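Local structure of D-3-phosphoglycerate dehydrogenase-related protein (4S1V) at residues C[21-25]-C[26-30]; C[58-62]-C[63-67]; C[82-86]-C[87-91]; C[268-272]-C[273-277]. The protein probably acts as an NAD-dependent oxidoreductase of the D-isomer-specific 2-hydroxyacid dehydrogenase family, related to D-3-phosphoglycerate dehydrogenase. All coordinates share one frame; numbering follows the deposited sequence.

Contact 1 (C[21-25]-C[26-30]); sequences QCLQG and HDVTV
L23 turns its CG opposite its own carbonyl carbon (chi1 -65°), while V28 holds CG1 opposite its backbone N (chi1 -170°), which leaves CG2 anti to the carbonyl carbon, the branch that meets L23. The two side chains meet at about a right angle. L23 CD1 lies 3.9 Å from V28 CG2, and L23 CB stands at 4.0 Å from the same methyl, so one branch of the valine is touched both by the root of the leucine and by one of its tips. This apolar contact joins L23, the first residue of a type II beta turn that ends at H26, to V28, two residues past the turn's end. At the turn itself H26 N donates to L23 O over 3.1 Å, but the N-H...O angle of 129° makes the bond weak. G25 takes the third position with positive phi, as expected in a type II turn. The H26 ring stays beside the turn: L23 O comes to its edge, in the ring plane, at 3.7 Å from H26 CD2. G25 O sits over one ring face, 3.7 Å from H26 CG. The ring's rotation is further fixed from outside, because H26 ND1 is hydrogen-bonded to M2 N, which implies that ND1 is the accepting nitrogen. D27 makes backbone bonds to M2 and I4, and V28 packs on I6. The evidence therefore describes a tight turn delivering the chain into 27-30, an outermost strand of a five-stranded parallel sheet in the order 2-1-3-4-5, the flavodoxin-like arrangement known from the substrate-binding domains of this dehydrogenase family.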
loop_
_atom_site.group_PDB
_atom_site.type_symbol
_atom_site.label_atom_id
_atom_site.label_comp_id
_atom_site.label_asym_id
_atom_site.label_seq_id
_atom_site.Cartn_x
_atom_site.Cartn_y
_atom_site.Cartn_z
ATOM N N GLN C 21 17.431 40.789 -12.261
ATOM C CA GLN C 21 18.269 41.994 -12.180
ATOM C C GLN C 21 17.917 43.041 -13.230
ATOM O O GLN C 21 18.166 44.229 -13.024
ATOM C CB GLN C 21 19.764 41.654 -12.239
ATOM C CG GLN C 21 20.380 41.373 -10.871
ATOM C CD GLN C 21 20.198 42.523 -9.885
ATOM O OE1 GLN C 21 20.538 43.676 -10.176
ATOM N NE2 GLN C 21 19.658 42.210 -8.709
ATOM N N CYS C 22 17.328 42.586 -14.337
ATOM C CA CYS C 22 16.813 43.462 -15.391
ATOM C C CYS C 22 15.727 44.422 -14.896
ATOM O O CYS C 22 15.366 45.368 -15.599
ATOM C CB CYS C 22 16.263 42.634 -16.560
ATOM S SG CYS C 22 17.482 41.604 -17.413
ATOM N N LEU C 23 15.203 44.172 -13.696
ATOM C CA LEU C 23 14.142 45.010 -13.126
ATOM C C LEU C 23 14.624 45.975 -12.035
ATOM O O LEU C 23 13.811 46.624 -11.366
ATOM C CB LEU C 23 12.998 44.146 -12.603
ATOM C CG LEU C 23 12.183 43.324 -13.605
ATOM C CD1 LEU C 23 11.102 42.568 -12.848
ATOM C CD2 LEU C 23 11.578 44.197 -14.698
ATOM N N GLN C 24 15.939 46.067 -11.864
ATOM C CA GLN C 24 16.543 46.994 -10.909
ATOM C C GLN C 24 16.029 48.421 -11.144
ATOM O O GLN C 24 15.845 48.845 -12.286
ATOM C CB GLN C 24 18.066 46.942 -11.033
ATOM C CG GLN C 24 18.823 47.528 -9.852
ATOM C CD GLN C 24 20.226 47.980 -10.221
ATOM O OE1 GLN C 24 20.654 47.863 -11.374
ATOM N NE2 GLN C 24 20.950 48.506 -9.239
ATOM N N GLY C 25 15.772 49.147 -10.060
ATOM C CA GLY C 25 15.228 50.504 -10.159
ATOM C C GLY C 25 13.743 50.552 -10.494
ATOM O O GLY C 25 13.234 51.578 -10.950
ATOM N N HIS C 26 13.052 49.433 -10.286
ATOM C CA HIS C 26 11.595 49.384 -10.368
ATOM C C HIS C 26 11.060 48.847 -9.077
ATOM O O HIS C 26 11.789 48.195 -8.324
ATOM C CB HIS C 26 11.132 48.493 -11.518
ATOM C CG HIS C 26 11.291 49.115 -12.884
ATOM N ND1 HIS C 26 10.433 50.035 -13.366
ATOM C CD2 HIS C 26 12.240 48.897 -13.885
ATOM C CE1 HIS C 26 10.816 50.396 -14.609
ATOM N NE2 HIS C 26 11.921 49.697 -14.923
ATOM N N ASP C 27 9.784 49.110 -8.812
ATOM C CA ASP C 27 9.111 48.591 -7.625
ATOM C C ASP C 27 8.363 47.292 -7.957
ATOM O O ASP C 27 7.278 47.319 -8.556
ATOM C CB ASP C 27 8.152 49.646 -7.068
ATOM C CG ASP C 27 7.685 49.334 -5.656
ATOM O OD1 ASP C 27 8.247 48.420 -5.009
ATOM O OD2 ASP C 27 6.750 50.024 -5.188
ATOM N N VAL C 28 8.948 46.161 -7.559
ATOM C CA VAL C 28 8.437 44.836 -7.938
ATOM C C VAL C 28 7.896 44.028 -6.747
ATOM O O VAL C 28 8.588 43.846 -5.743
ATOM C CB VAL C 28 9.524 43.999 -8.660
ATOM C CG1 VAL C 28 8.923 42.737 -9.269
ATOM C CG2 VAL C 28 10.224 44.814 -9.735
ATOM N N THR C 29 6.663 43.542 -6.873
ATOM C CA THR C 29 6.109 42.553 -5.939
ATOM C C THR C 29 5.819 41.248 -6.677
ATOM O O THR C 29 5.151 41.246 -7.718
ATOM C CB THR C 29 4.804 43.039 -5.276
ATOM O OG1 THR C 29 5.015 44.327 -4.685
ATOM C CG2 THR C 29 4.342 42.050 -4.199
ATOM N N VAL C 30 6.331 40.149 -6.127
ATOM C CA VAL C 30 6.096 38.814 -6.662
ATOM C C VAL C 30 5.124 38.053 -5.766
ATOM O O VAL C 30 5.415 37.793 -4.594
ATOM C CB VAL C 30 7.409 38.004 -6.779
ATOM C CG1 VAL C 30 7.146 36.682 -7.481
ATOM C CG2 VAL C 30 8.473 38.800 -7.529
#

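Contact 2 (C[58-62]-C[63-67])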
loop_
_atom_site.group_PDB
_atom_site.type_symbol
_atom_site.label_atom_id
_atom_site.label_comp_id
_atom_site.label_asym_id
_atom_site.label_seq_id
_atom_site.Cartn_x
_atom_site.Cartn_y
_atom_site.Cartn_z
ATOM N N THR C 58 -3.336 32.683 -14.672
ATOM C CA THR C 58 -4.466 33.566 -14.355
ATOM C C THR C 58 -5.152 34.076 -15.625
ATOM O O THR C 58 -4.506 34.670 -16.483
ATOM C CB THR C 58 -4.019 34.754 -13.475
ATOM O OG1 THR C 58 -3.634 34.272 -12.183
ATOM C CG2 THR C 58 -5.149 35.777 -13.291
ATOM N N PRO C 59 -6.470 33.843 -15.755
ATOM C CA PRO C 59 -7.164 34.469 -16.879
ATOM C C PRO C 59 -7.316 35.980 -16.653
ATOM O O PRO C 59 -7.539 36.419 -15.527
ATOM C CB PRO C 59 -8.535 33.794 -16.861
ATOM C CG PRO C 59 -8.743 33.410 -15.424
ATOM C CD PRO C 59 -7.380 33.057 -14.897
ATOM N N ILE C 60 -7.178 36.762 -17.717
ATOM C CA ILE C 60 -7.463 38.191 -17.661
ATOM C C ILE C 60 -8.878 38.419 -18.187
ATOM O O ILE C 60 -9.132 38.278 -19.384
ATOM C CB ILE C 60 -6.441 39.022 -18.476
ATOM C CG1 ILE C 60 -5.004 38.766 -17.986
ATOM C CG2 ILE C 60 -6.782 40.505 -18.409
ATOM C CD1 ILE C 60 -4.769 39.039 -16.510
ATOM N N THR C 61 -9.797 38.743 -17.286
ATOM C CA THR C 61 -11.200 38.935 -17.653
ATOM C C THR C 61 -11.540 40.420 -17.768
ATOM O O THR C 61 -10.744 41.269 -17.374
ATOM C CB THR C 61 -12.150 38.286 -16.628
ATOM O OG1 THR C 61 -11.912 38.849 -15.335
ATOM C CG2 THR C 61 -11.972 36.761 -16.582
ATOM N N GLU C 62 -12.719 40.725 -18.306
ATOM C CA GLU C 62 -13.198 42.105 -18.349
ATOM C C GLU C 62 -13.366 42.663 -16.935
ATOM O O GLU C 62 -13.050 43.826 -16.675
ATOM C CB GLU C 62 -14.499 42.224 -19.144
ATOM C CG GLU C 62 -14.924 43.666 -19.369
ATOM C CD GLU C 62 -15.869 43.850 -20.542
ATOM O OE1 GLU C 62 -16.561 42.884 -20.927
ATOM O OE2 GLU C 62 -15.918 44.974 -21.079
ATOM N N ASN C 63 -13.849 41.816 -16.030
ATOM C CA ASN C 63 -13.961 42.159 -14.617
ATOM C C ASN C 63 -12.646 42.700 -14.038
ATOM O O ASN C 63 -12.643 43.725 -13.359
ATOM C CB ASN C 63 -14.455 40.948 -13.821
ATOM C CG ASN C 63 -14.728 41.270 -12.361
ATOM O OD1 ASN C 63 -15.256 42.332 -12.030
ATOM N ND2 ASN C 63 -14.374 40.345 -11.481
ATOM N N LEU C 64 -11.533 42.021 -14.315
ATOM C CA LEU C 64 -10.224 42.510 -13.884
ATOM C C LEU C 64 -9.890 43.852 -14.537
ATOM O O LEU C 64 -9.540 44.809 -13.853
ATOM C CB LEU C 64 -9.114 41.485 -14.182
ATOM C CG LEU C 64 -8.934 40.225 -13.323
ATOM C CD1 LEU C 64 -7.571 39.601 -13.599
ATOM C CD2 LEU C 64 -9.083 40.532 -11.837
ATOM N N LEU C 65 -10.017 43.913 -15.859
ATOM C CA LEU C 65 -9.691 45.112 -16.627
ATOM C C LEU C 65 -10.573 46.306 -16.256
ATOM O O LEU C 65 -10.106 47.447 -16.236
ATOM C CB LEU C 65 -9.801 44.819 -18.128
ATOM C CG LEU C 65 -8.824 43.789 -18.712
ATOM C CD1 LEU C 65 -9.413 43.130 -19.950
ATOM C CD2 LEU C 65 -7.478 44.425 -19.034
ATOM N N ALA C 66 -11.842 46.038 -15.950
ATOM C CA ALA C 66 -12.786 47.089 -15.569
ATOM C C ALA C 66 -12.417 47.743 -14.240
ATOM O O ALA C 66 -12.726 48.915 -14.022
ATOM C CB ALA C 66 -14.211 46.547 -15.521
ATOM N N HIS C 67 -11.736 46.998 -13.369
ATOM C CA HIS C 67 -11.475 47.462 -12.007
ATOM C C HIS C 67 -10.034 47.702 -11.668
ATOM O O HIS C 67 -9.665 47.775 -10.487
ATOM C CB HIS C 67 -12.117 46.509 -11.016
ATOM C CG HIS C 67 -13.607 46.433 -11.155
ATOM N ND1 HIS C 67 -14.420 47.418 -10.731
ATOM C CD2 HIS C 67 -14.427 45.462 -11.728
ATOM C CE1 HIS C 67 -15.693 47.094 -11.004
ATOM N NE2 HIS C 67 -15.698 45.894 -11.612
#
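I60 and L65 form the tight side of this contact, their side chains meeting at about a right angle with I60 CG2 3.9 Å from L65 CG. The same methyl also faces both terminal carbons of L65, so it rests against the whole fork of the leucine. With I60 CG1 lying beside the backbone N (chi1 -57°), the other branch is directed to L64, where I60 CD1 comes within 4.1 Å of L64 CD1. Next to these side chains, T61 O receives L65 N at 3.1 Å in an almost straight bond (171°), and L65 CG presses on the same oxygen at 3.4 Å. What E62 gives to the helix is chiefly its carbonyl, E62 O accepting A66 N at 2.6 Å. C89 and I84 add to the apolar cover around I60.

The looser side begins at the cap. T61 OG1 accepts from L64 N across 3.4 Å, a weak capping bond, and the hydroxyl has a stronger partner in E38 OE2, whose companion oxygen is bonded to N63 ND2. The side chains of E62 and A66 lie toward solvent, the E62 carboxylate turning away from the contact to Y92 OH. This pattern is that of a threonine N-cap, T61, opening the short helix 62-66, with L64 and L65 buried and E62 and A66 exposed.

Contact 3 (C[82-86]-C[87-91])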
loop_
_atom_site.group_PDB
_atom_site.type_symbol
_atom_site.label_atom_id
_atom_site.label_comp_id
_atom_site.label_asym_id
_atom_site.label_seq_id
_atom_site.Cartn_x
_atom_site.Cartn_y
_atom_site.Cartn_z
ATOM N N ASN C 82 -5.455 31.380 -24.791
ATOM C CA ASN C 82 -6.818 31.353 -24.273
ATOM C C ASN C 82 -7.148 32.150 -23.005
ATOM O O ASN C 82 -8.300 32.475 -22.763
ATOM C CB ASN C 82 -7.260 29.887 -24.121
ATOM C CG ASN C 82 -7.208 29.124 -25.435
ATOM O OD1 ASN C 82 -7.877 29.486 -26.406
ATOM N ND2 ASN C 82 -6.409 28.068 -25.476
ATOM N N HIS C 83 -6.134 32.469 -22.208
ATOM C CA HIS C 83 -6.337 33.106 -20.906
ATOM C C HIS C 83 -6.442 34.613 -20.989
ATOM O O HIS C 83 -6.723 35.270 -19.975
ATOM C CB HIS C 83 -5.184 32.737 -19.980
ATOM C CG HIS C 83 -3.886 33.386 -20.373
ATOM N ND1 HIS C 83 -3.224 33.049 -21.496
ATOM C CD2 HIS C 83 -3.168 34.424 -19.783
ATOM C CE1 HIS C 83 -2.121 33.816 -21.606
ATOM N NE2 HIS C 83 -2.090 34.657 -20.555
ATOM N N ILE C 84 -6.213 35.174 -22.180
ATOM C CA ILE C 84 -6.156 36.628 -22.366
ATOM C C ILE C 84 -6.763 37.082 -23.708
ATOM O O ILE C 84 -6.606 36.414 -24.731
ATOM C CB ILE C 84 -4.710 37.167 -22.169
ATOM C CG1 ILE C 84 -4.702 38.698 -22.016
ATOM C CG2 ILE C 84 -3.781 36.695 -23.283
ATOM C CD1 ILE C 84 -3.353 39.291 -21.639
ATOM N N ASP C 85 -7.462 38.214 -23.687
ATOM C CA ASP C 85 -8.166 38.734 -24.861
ATOM C C ASP C 85 -7.589 40.096 -25.235
ATOM O O ASP C 85 -7.995 41.132 -24.689
ATOM C CB ASP C 85 -9.668 38.842 -24.558
ATOM C CG ASP C 85 -10.501 39.245 -25.775
ATOM O OD1 ASP C 85 -10.002 39.953 -26.681
ATOM O OD2 ASP C 85 -11.689 38.855 -25.808
ATOM N N VAL C 86 -6.645 40.088 -26.173
ATOM C CA VAL C 86 -5.827 41.277 -26.465
ATOM C C VAL C 86 -6.653 42.469 -26.979
ATOM O O VAL C 86 -6.446 43.592 -26.513
ATOM C CB VAL C 86 -4.625 40.944 -27.379
ATOM C CG1 VAL C 86 -3.824 42.192 -27.729
ATOM C CG2 VAL C 86 -3.731 39.921 -26.700
ATOM N N PRO C 87 -7.591 42.236 -27.927
ATOM C CA PRO C 87 -8.481 43.342 -28.281
ATOM C C PRO C 87 -9.167 43.968 -27.056
ATOM O O PRO C 87 -9.200 45.195 -26.940
ATOM C CB PRO C 87 -9.494 42.681 -29.217
ATOM C CG PRO C 87 -8.690 41.625 -29.905
ATOM C CD PRO C 87 -7.768 41.088 -28.839
ATOM N N LEU C 88 -9.665 43.134 -26.138
ATOM C CA LEU C 88 -10.373 43.618 -24.946
ATOM C C LEU C 88 -9.456 44.408 -24.010
ATOM O O LEU C 88 -9.861 45.435 -23.467
ATOM C CB LEU C 88 -11.055 42.461 -24.188
ATOM C CG LEU C 88 -12.045 42.774 -23.052
ATOM C CD1 LEU C 88 -13.421 43.188 -23.572
ATOM C CD2 LEU C 88 -12.192 41.575 -22.131
ATOM N N CYS C 89 -8.229 43.924 -23.817
ATOM C CA CYS C 89 -7.241 44.624 -22.994
ATOM C C CYS C 89 -6.988 46.057 -23.483
ATOM O O CYS C 89 -6.962 46.995 -22.690
ATOM C CB CYS C 89 -5.920 43.849 -22.968
ATOM S SG CYS C 89 -5.900 42.390 -21.901
ATOM N N GLU C 90 -6.812 46.207 -24.792
ATOM C CA GLU C 90 -6.483 47.499 -25.401
ATOM C C GLU C 90 -7.670 48.448 -25.339
ATOM O O GLU C 90 -7.502 49.647 -25.118
ATOM C CB GLU C 90 -6.006 47.296 -26.840
ATOM C CG GLU C 90 -4.755 46.431 -26.923
ATOM C CD GLU C 90 -4.334 46.098 -28.341
ATOM O OE1 GLU C 90 -5.173 45.596 -29.131
ATOM O OE2 GLU C 90 -3.145 46.321 -28.655
ATOM N N ARG C 91 -8.871 47.890 -25.497
ATOM C CA ARG C 91 -10.115 48.634 -25.322
ATOM C C ARG C 91 -10.197 49.288 -23.931
ATOM O O ARG C 91 -10.845 50.320 -23.770
ATOM C CB ARG C 91 -11.311 47.715 -25.593
ATOM C CG ARG C 91 -12.670 48.399 -25.664
ATOM C CD ARG C 91 -13.336 48.430 -24.297
ATOM N NE ARG C 91 -14.707 48.916 -24.374
ATOM C CZ ARG C 91 -15.775 48.137 -24.521
ATOM N NH1 ARG C 91 -15.649 46.815 -24.609
ATOM N NH2 ARG C 91 -16.977 48.689 -24.581
#
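P87 opens the walk: P87 CD lies 3.3 Å from D85 OD1, the two side chains crossing at about a right angle. Lacking an N-H, P87 makes no demand on the acceptors of this first helical turn.

L88 comes next and donates the capping bond to D85, the N-cap residue of helix 86-91: L88 N reaches D85 OD1 at 3.2 Å. The carboxylate swings round to it because D85 CG lies opposite the backbone N (chi1 -174°), yet the oxygen is approached from above the carboxylate plane, 59° out of it. L88 CB then braces the group, 3.6 Å from D85 CG.

C89 is held twice. C89 N donates to D85 O over 2.9 Å, and its sulfur packs on I84, with C89 SG 3.9 Å from I84 CG1. Beyond the contact, I74, V96 and L65 also touch C89, which places this buried face between the sheet and helix 62-66.

E90 continues the helix with E90 N bonded to V86 O at 3.2 Å. Its chain, extended beyond CG, runs obliquely past V86, with E90 CG 3.3 Å from V86 O.

D85 thus serves the helix start with both its backbone oxygen and its side chain, the latter as the N-cap. Placed at the N-terminal end of helix 86-91 and bonded to a backbone N-H, its carboxylate would be expected to favour the ionised form, with the helix end probably stabilising the charge.

Contact 4 (C[268-272]-C[273-277]); sequences EPALP and NNEPL
E275 leans on A270 across a sharp bend of the loop, and its side chain can be followed outward from the main chain. E275 CB meets two neighbours, L271 O at 3.5 Å and A270 CB at 3.9 Å. The next carbon keeps the apolar touch, E275 CG being 4.0 Å from A270 CB; it stands opposite the backbone N (chi1 175°). A bend at chi2 (50°) then carries the carboxylate away from A270 and back over its own segment. There E275 OE2 uses its anti lone pair to accept L277 N at 2.9 Å, with a nearly straight N-H...O angle of 163°. The side chain thereby spans from the bend to the 3-10 turn that begins at P276.

The bend itself centres on L271 O, which receives two donors. E275 N comes to L271 O at 2.8 Å, nearly along the C=O axis, whereas N274 N is bonded to L271 O only weakly at 3.2 Å. N274 CB is pressed against the oxygen as well, 3.2 Å from L271 O. This weak bond, with the backbone angles of P272 and the positive phi of N273, the third residue of the turn, is consistent with a type II turn from L271 to N274.

Other subunits cover this loop. N273 OD1 is hydrogen-bonded to S34 N of the third subunit and N274 O to R44 NH2 of the same copy, while L271 and P272 pack on G131 and H129 of the second subunit. The chemistry therefore divides: the carbonyl of L271 holds the bend, the E275 carboxylate ties its end to the start of the 3-10 turn, and the N273 amide and N274 carbonyl serve the assembly.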
loop_
_atom_site.group_PDB
_atom_site.type_symbol
_atom_site.label_atom_id
_atom_site.label_comp_id
_atom_site.label_asym_id
_atom_site.label_seq_id
_atom_site.Cartn_x
_atom_site.Cartn_y
_atom_site.Cartn_z
ATOM N N GLU C 268 -6.625 24.343 -13.105
ATOM C CA GLU C 268 -5.332 24.373 -12.445
ATOM C C GLU C 268 -5.270 25.598 -11.539
ATOM O O GLU C 268 -5.717 26.665 -11.934
ATOM C CB GLU C 268 -4.204 24.394 -13.478
ATOM C CG GLU C 268 -4.090 23.086 -14.249
ATOM C CD GLU C 268 -3.134 23.145 -15.432
ATOM O OE1 GLU C 268 -2.197 23.982 -15.436
ATOM O OE2 GLU C 268 -3.321 22.320 -16.352
ATOM N N PRO C 269 -4.761 25.442 -10.302
ATOM C CA PRO C 269 -4.326 24.227 -9.599
ATOM C C PRO C 269 -5.381 23.122 -9.577
ATOM O O PRO C 269 -6.557 23.403 -9.370
ATOM C CB PRO C 269 -4.108 24.719 -8.170
ATOM C CG PRO C 269 -3.732 26.148 -8.322
ATOM C CD PRO C 269 -4.552 26.648 -9.476
ATOM N N ALA C 270 -4.956 21.883 -9.800
ATOM C CA ALA C 270 -5.836 20.724 -9.651
ATOM C C ALA C 270 -5.605 20.123 -8.269
ATOM O O ALA C 270 -4.469 19.870 -7.882
ATOM C CB ALA C 270 -5.560 19.699 -10.735
ATOM N N LEU C 271 -6.686 19.906 -7.529
ATOM C CA LEU C 271 -6.598 19.503 -6.128
ATOM C C LEU C 271 -7.210 18.132 -5.870
ATOM O O LEU C 271 -8.163 17.739 -6.548
ATOM C CB LEU C 271 -7.278 20.548 -5.235
ATOM C CG LEU C 271 -6.621 21.922 -5.097
ATOM C CD1 LEU C 271 -7.391 22.764 -4.088
ATOM C CD2 LEU C 271 -5.155 21.807 -4.694
ATOM N N PRO C 272 -6.668 17.397 -4.881
ATOM C CA PRO C 272 -7.248 16.114 -4.483
ATOM C C PRO C 272 -8.683 16.285 -4.022
ATOM O O PRO C 272 -9.046 17.349 -3.518
ATOM C CB PRO C 272 -6.375 15.679 -3.300
ATOM C CG PRO C 272 -5.105 16.427 -3.457
ATOM C CD PRO C 272 -5.476 17.734 -4.080
ATOM N N ASN C 273 -9.491 15.242 -4.203
ATOM C CA ASN C 273 -10.923 15.276 -3.861
ATOM C C ASN C 273 -11.763 16.246 -4.677
ATOM O O ASN C 273 -12.935 16.502 -4.377
ATOM C CB ASN C 273 -11.136 15.342 -2.342
ATOM C CG ASN C 273 -10.748 14.049 -1.652
ATOM O OD1 ASN C 273 -11.160 12.958 -2.067
ATOM N ND2 ASN C 273 -9.948 14.157 -0.598
ATOM N N ASN C 274 -11.132 16.760 -5.728
ATOM C CA ASN C 274 -11.726 17.696 -6.659
ATOM C C ASN C 274 -11.443 17.196 -8.078
ATOM O O ASN C 274 -12.360 16.766 -8.780
ATOM C CB ASN C 274 -11.048 19.036 -6.374
ATOM C CG ASN C 274 -11.723 20.195 -7.061
ATOM O OD1 ASN C 274 -12.093 20.118 -8.234
ATOM N ND2 ASN C 274 -11.888 21.291 -6.328
ATOM N N GLU C 275 -10.166 17.225 -8.469
ATOM C CA GLU C 275 -9.692 16.571 -9.687
ATOM C C GLU C 275 -9.733 15.044 -9.509
ATOM O O GLU C 275 -8.939 14.489 -8.756
ATOM C CB GLU C 275 -8.264 17.040 -10.023
ATOM C CG GLU C 275 -7.597 16.341 -11.204
ATOM C CD GLU C 275 -8.480 16.303 -12.438
ATOM O OE1 GLU C 275 -8.689 17.367 -13.058
ATOM O OE2 GLU C 275 -8.979 15.213 -12.778
ATOM N N PRO C 276 -10.651 14.357 -10.211
ATOM C CA PRO C 276 -10.757 12.904 -10.002
ATOM C C PRO C 276 -9.514 12.107 -10.431
ATOM O O PRO C 276 -9.244 11.047 -9.869
ATOM C CB PRO C 276 -11.979 12.509 -10.841
ATOM C CG PRO C 276 -12.140 13.604 -11.849
ATOM C CD PRO C 276 -11.632 14.854 -11.195
ATOM N N LEU C 277 -8.756 12.625 -11.398
ATOM C CA LEU C 277 -7.543 11.946 -11.862
ATOM C C LEU C 277 -6.495 11.726 -10.775
ATOM O O LEU C 277 -5.708 10.789 -10.870
ATOM C CB LEU C 277 -6.911 12.670 -13.058
ATOM C CG LEU C 277 -7.572 12.578 -14.431
ATOM C CD1 LEU C 277 -6.812 13.457 -15.422
ATOM C CD2 LEU C 277 -7.620 11.140 -14.922
#

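From the N terminus the chain makes four separate local closures in series, with none enclosing or crossing another. Contact 1 turns the chain into outer strand 27-30. Contact 2 then starts helix 62-66 and contact 3 helix 86-91; contact 3 packs on strands of the five-stranded sheet, and contact 2 on helices 38-45 and 86-91. These two are neighbours, with centres 9 Å apart: I60 N and H83 O lie 2.7 Å apart in a probable hydrogen bond, and E62 CB packs on L88 CD2 at 3.8 Å. Contact 4 comes much later, in the loop between strands 259-262 and 283-285 of the seven-stranded sheet; its nearest atoms remain about 7 Å from those of contact 2, and its partners include other subunits.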